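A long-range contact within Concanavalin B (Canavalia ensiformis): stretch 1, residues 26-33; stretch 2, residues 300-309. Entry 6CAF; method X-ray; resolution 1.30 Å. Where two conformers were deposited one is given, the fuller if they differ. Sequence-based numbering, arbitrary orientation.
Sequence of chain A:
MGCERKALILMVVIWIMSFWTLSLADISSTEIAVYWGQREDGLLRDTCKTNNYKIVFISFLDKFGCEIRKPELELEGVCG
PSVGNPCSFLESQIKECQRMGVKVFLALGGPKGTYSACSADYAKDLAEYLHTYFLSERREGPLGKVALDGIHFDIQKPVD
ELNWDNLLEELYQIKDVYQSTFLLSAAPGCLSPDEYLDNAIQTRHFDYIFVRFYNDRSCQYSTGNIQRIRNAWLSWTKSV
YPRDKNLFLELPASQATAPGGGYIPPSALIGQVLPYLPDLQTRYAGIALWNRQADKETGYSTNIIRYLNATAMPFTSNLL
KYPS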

# COMPACT_ATOMS: atom_id res chain seq x y z
N ASP A 26 -18.02 -3.33 -7.91
CA ASP A 26 -18.45 -4.74 -7.75
C ASP A 26 -17.25 -5.66 -7.79
O ASP A 26 -16.09 -5.24 -7.94
CB ASP A 26 -19.44 -5.11 -8.85
CG ASP A 26 -18.83 -5.01 -10.24
OD1 ASP A 26 -17.63 -4.63 -10.35
OD2 ASP A 26 -19.60 -5.31 -11.28
N ILE A 27 -17.50 -6.94 -7.63
CA ILE A 27 -16.39 -7.87 -7.63
C ILE A 27 -15.64 -7.85 -8.97
O ILE A 27 -14.42 -7.88 -8.99
CB ILE A 27 -16.84 -9.28 -7.26
CG1 ILE A 27 -17.31 -9.28 -5.80
CG2 ILE A 27 -15.72 -10.27 -7.49
CD1 ILE A 27 -18.11 -10.50 -5.42
N SER A 28 -16.37 -7.79 -10.08
CA SER A 28 -15.72 -7.84 -11.40
C SER A 28 -14.73 -6.70 -11.63
O SER A 28 -13.80 -6.84 -12.43
CB SER A 28 -16.80 -7.81 -12.50
OG SER A 28 -17.42 -6.54 -12.52
N SER A 29 -14.94 -5.57 -10.95
CA SER A 29 -14.08 -4.38 -11.08
C SER A 29 -12.90 -4.33 -10.09
O SER A 29 -12.20 -3.33 -10.01
CB SER A 29 -14.92 -3.12 -10.90
OG SER A 29 -15.43 -3.03 -9.58
N THR A 30 -12.67 -5.42 -9.37
CA THR A 30 -11.55 -5.55 -8.46
C THR A 30 -10.25 -5.05 -9.11
O THR A 30 -9.86 -5.52 -10.18
CB THR A 30 -11.37 -7.05 -8.08
OG1 THR A 30 -12.46 -7.48 -7.26
CG2 THR A 30 -10.07 -7.34 -7.35
N GLU A 31 -9.55 -4.17 -8.40
CA GLU A 31 -8.18 -3.80 -8.73
C GLU A 31 -7.26 -4.47 -7.72
O GLU A 31 -7.62 -4.53 -6.55
CB GLU A 31 -8.01 -2.27 -8.71
CG GLU A 31 -8.84 -1.56 -9.78
CD GLU A 31 -8.76 -0.03 -9.72
OE1 GLU A 31 -8.37 0.54 -8.68
OE2 GLU A 31 -9.12 0.59 -10.73
N ILE A 32 -6.07 -4.87 -8.15
CA ILE A 32 -5.15 -5.54 -7.26
C ILE A 32 -3.87 -4.72 -7.12
O ILE A 32 -3.24 -4.33 -8.11
CB ILE A 32 -4.80 -6.96 -7.77
CG1 ILE A 32 -6.08 -7.75 -8.01
CG2 ILE A 32 -3.87 -7.66 -6.79
CD1 ILE A 32 -5.85 -9.16 -8.54
N ALA A 33 -3.47 -4.50 -5.87
CA ALA A 33 -2.20 -3.87 -5.56
C ALA A 33 -1.27 -4.93 -4.98
O ALA A 33 -1.73 -5.94 -4.42
CB ALA A 33 -2.43 -2.78 -4.51
N TYR A 300 -1.79 -16.46 -6.31
CA TYR A 300 -2.99 -15.87 -5.73
C TYR A 300 -3.70 -14.91 -6.70
O TYR A 300 -4.87 -15.09 -7.03
CB TYR A 300 -2.61 -15.18 -4.41
CG TYR A 300 -3.79 -14.90 -3.50
CD1 TYR A 300 -4.71 -13.91 -3.78
CD2 TYR A 300 -3.98 -15.64 -2.39
CE1 TYR A 300 -5.80 -13.70 -2.93
CE2 TYR A 300 -5.04 -15.41 -1.53
CZ TYR A 300 -5.95 -14.45 -1.80
OH TYR A 300 -6.99 -14.23 -0.94
N SER A 301 -3.01 -13.86 -7.14
CA SER A 301 -3.66 -12.91 -8.00
C SER A 301 -4.06 -13.52 -9.34
O SER A 301 -5.09 -13.15 -9.89
CB SER A 301 -2.83 -11.64 -8.20
OG SER A 301 -1.56 -11.92 -8.79
N THR A 302 -3.25 -14.43 -9.86
CA THR A 302 -3.62 -15.08 -11.10
C THR A 302 -4.97 -15.78 -10.98
O THR A 302 -5.83 -15.71 -11.88
CB THR A 302 -2.50 -16.04 -11.51
OG1 THR A 302 -1.38 -15.23 -11.89
CG2 THR A 302 -2.91 -16.88 -12.68
N ASN A 303 -5.17 -16.47 -9.86
CA ASN A 303 -6.43 -17.17 -9.64
C ASN A 303 -7.63 -16.33 -9.40
O ASN A 303 -8.71 -16.51 -9.90
CB ASN A 303 -6.26 -18.19 -8.54
CG ASN A 303 -5.50 -19.39 -9.01
OD1 ASN A 303 -5.78 -19.92 -10.08
ND2 ASN A 303 -4.56 -19.83 -8.24
N ILE A 304 -7.33 -15.22 -8.72
CA ILE A 304 -8.37 -14.21 -8.48
C ILE A 304 -8.87 -13.65 -9.81
O ILE A 304 -10.06 -13.54 -10.07
CB ILE A 304 -7.90 -13.02 -7.61
CG1 ILE A 304 -7.70 -13.43 -6.17
CG2 ILE A 304 -8.88 -11.85 -7.64
CD1 ILE A 304 -8.91 -14.02 -5.51
N ILE A 305 -7.93 -13.25 -10.65
CA ILE A 305 -8.28 -12.69 -11.93
C ILE A 305 -9.07 -13.68 -12.78
O ILE A 305 -10.02 -13.32 -13.44
CB ILE A 305 -7.00 -12.23 -12.63
CG1 ILE A 305 -6.49 -11.01 -11.90
CG2 ILE A 305 -7.26 -11.92 -14.10
CD1 ILE A 305 -5.07 -10.73 -12.25
N ARG A 306 -8.69 -14.95 -12.72
CA ARG A 306 -9.43 -15.97 -13.48
C ARG A 306 -10.89 -16.05 -13.06
O ARG A 306 -11.79 -16.18 -13.89
CB ARG A 306 -8.71 -17.31 -13.34
CG ARG A 306 -9.45 -18.43 -14.05
CD ARG A 306 -8.57 -19.60 -14.39
NE ARG A 306 -9.41 -20.79 -14.55
CZ ARG A 306 -9.35 -21.85 -13.75
NH1 ARG A 306 -10.20 -22.84 -13.97
NH2 ARG A 306 -8.47 -21.91 -12.76
N TYR A 307 -11.14 -15.97 -11.78
CA TYR A 307 -12.51 -16.11 -11.34
C TYR A 307 -13.32 -14.84 -11.48
O TYR A 307 -14.18 -14.71 -12.35
CB TYR A 307 -12.52 -16.75 -9.96
CG TYR A 307 -12.09 -18.17 -10.20
CD1 TYR A 307 -12.90 -19.02 -10.95
CD2 TYR A 307 -10.81 -18.59 -9.90
CE1 TYR A 307 -12.48 -20.29 -11.28
CE2 TYR A 307 -10.38 -19.85 -10.25
CZ TYR A 307 -11.23 -20.70 -10.93
OH TYR A 307 -10.82 -21.97 -11.25
N LEU A 308 -13.04 -13.90 -10.63
CA LEU A 308 -13.77 -12.64 -10.66
C LEU A 308 -13.72 -12.04 -12.06
O LEU A 308 -14.70 -11.47 -12.53
CB LEU A 308 -13.22 -11.67 -9.61
CG LEU A 308 -11.75 -11.24 -9.65
CD1 LEU A 308 -11.46 -10.17 -10.69
CD2 LEU A 308 -11.36 -10.74 -8.26
N ASN A 309 -12.59 -12.22 -12.74
CA ASN A 309 -12.46 -11.79 -14.14
C ASN A 309 -12.92 -12.92 -15.06
O ASN A 309 -12.45 -14.05 -14.94
CB ASN A 309 -11.01 -11.40 -14.46
CG ASN A 309 -10.87 -10.69 -15.80
OD1 ASN A 309 -11.47 -9.64 -16.01
ND2 ASN A 309 -10.07 -11.25 -16.70
O HOH W 1 -13.44 -8.08 -14.72

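No direct hydrogen bond joins these two stretches; the polar link between them is a water. Water 1 donates to Ser28 O at 2.6 Å and to Asn309 OD1 at 2.8 Å, spending both its protons to bridge two acceptors that could not bond each other directly.

Strand 31-33 and helix 300-308 run nearly antiparallel, their axes at 176° and no closer than 10.5 Å, a spacing that leaves the gap to side chains. The chains converge toward the other end: the CA atoms of Ile32 and Ser301 are 7.6 Å apart, those of Ser28 and Leu308 only 5.2 Å.

On the strand, alternation sends the CA-to-CB bond of Ile32 toward the helix and that of Glu31 away. Ile32, in the extended m,t rotamer, places CD1 3.9 Å from Ser301 CB, 3.9 Å from Ile305 CG1 and 4.2 Å from Ile304 CG2. One methyl thus touches three residues, Ser301 and, one turn further along the helix, Ile304 and Ile305, a purely van der Waals fit. Ser301 meets it through carbon; its OG is hydrogen-bonded elsewhere in the structure.

At the other end, Leu308 has 90 Å² covered by stretch 1, the largest share of the 302 Å² buried in total. Ile27 CG2 lies 3.6 Å from Leu308 CB, and Thr30 OG1 lies 3.6 Å from Leu308 CD2. The latter is a van der Waals contact of a hydroxyl oxygen with a methyl, and the hydroxyl is satisfied within its own stretch by donating to Ile27 O at 2.6 Å. Thr30 N also donates to Ile27 O, at 3.0 Å, so backbone and side chain together tie down the turn. Leu308 and Asn309 are poorly ordered, however, and the Leu308 side chain sits too close to Ile304 in the model, so the finer distances here, those of the water bridge included, deserve caution.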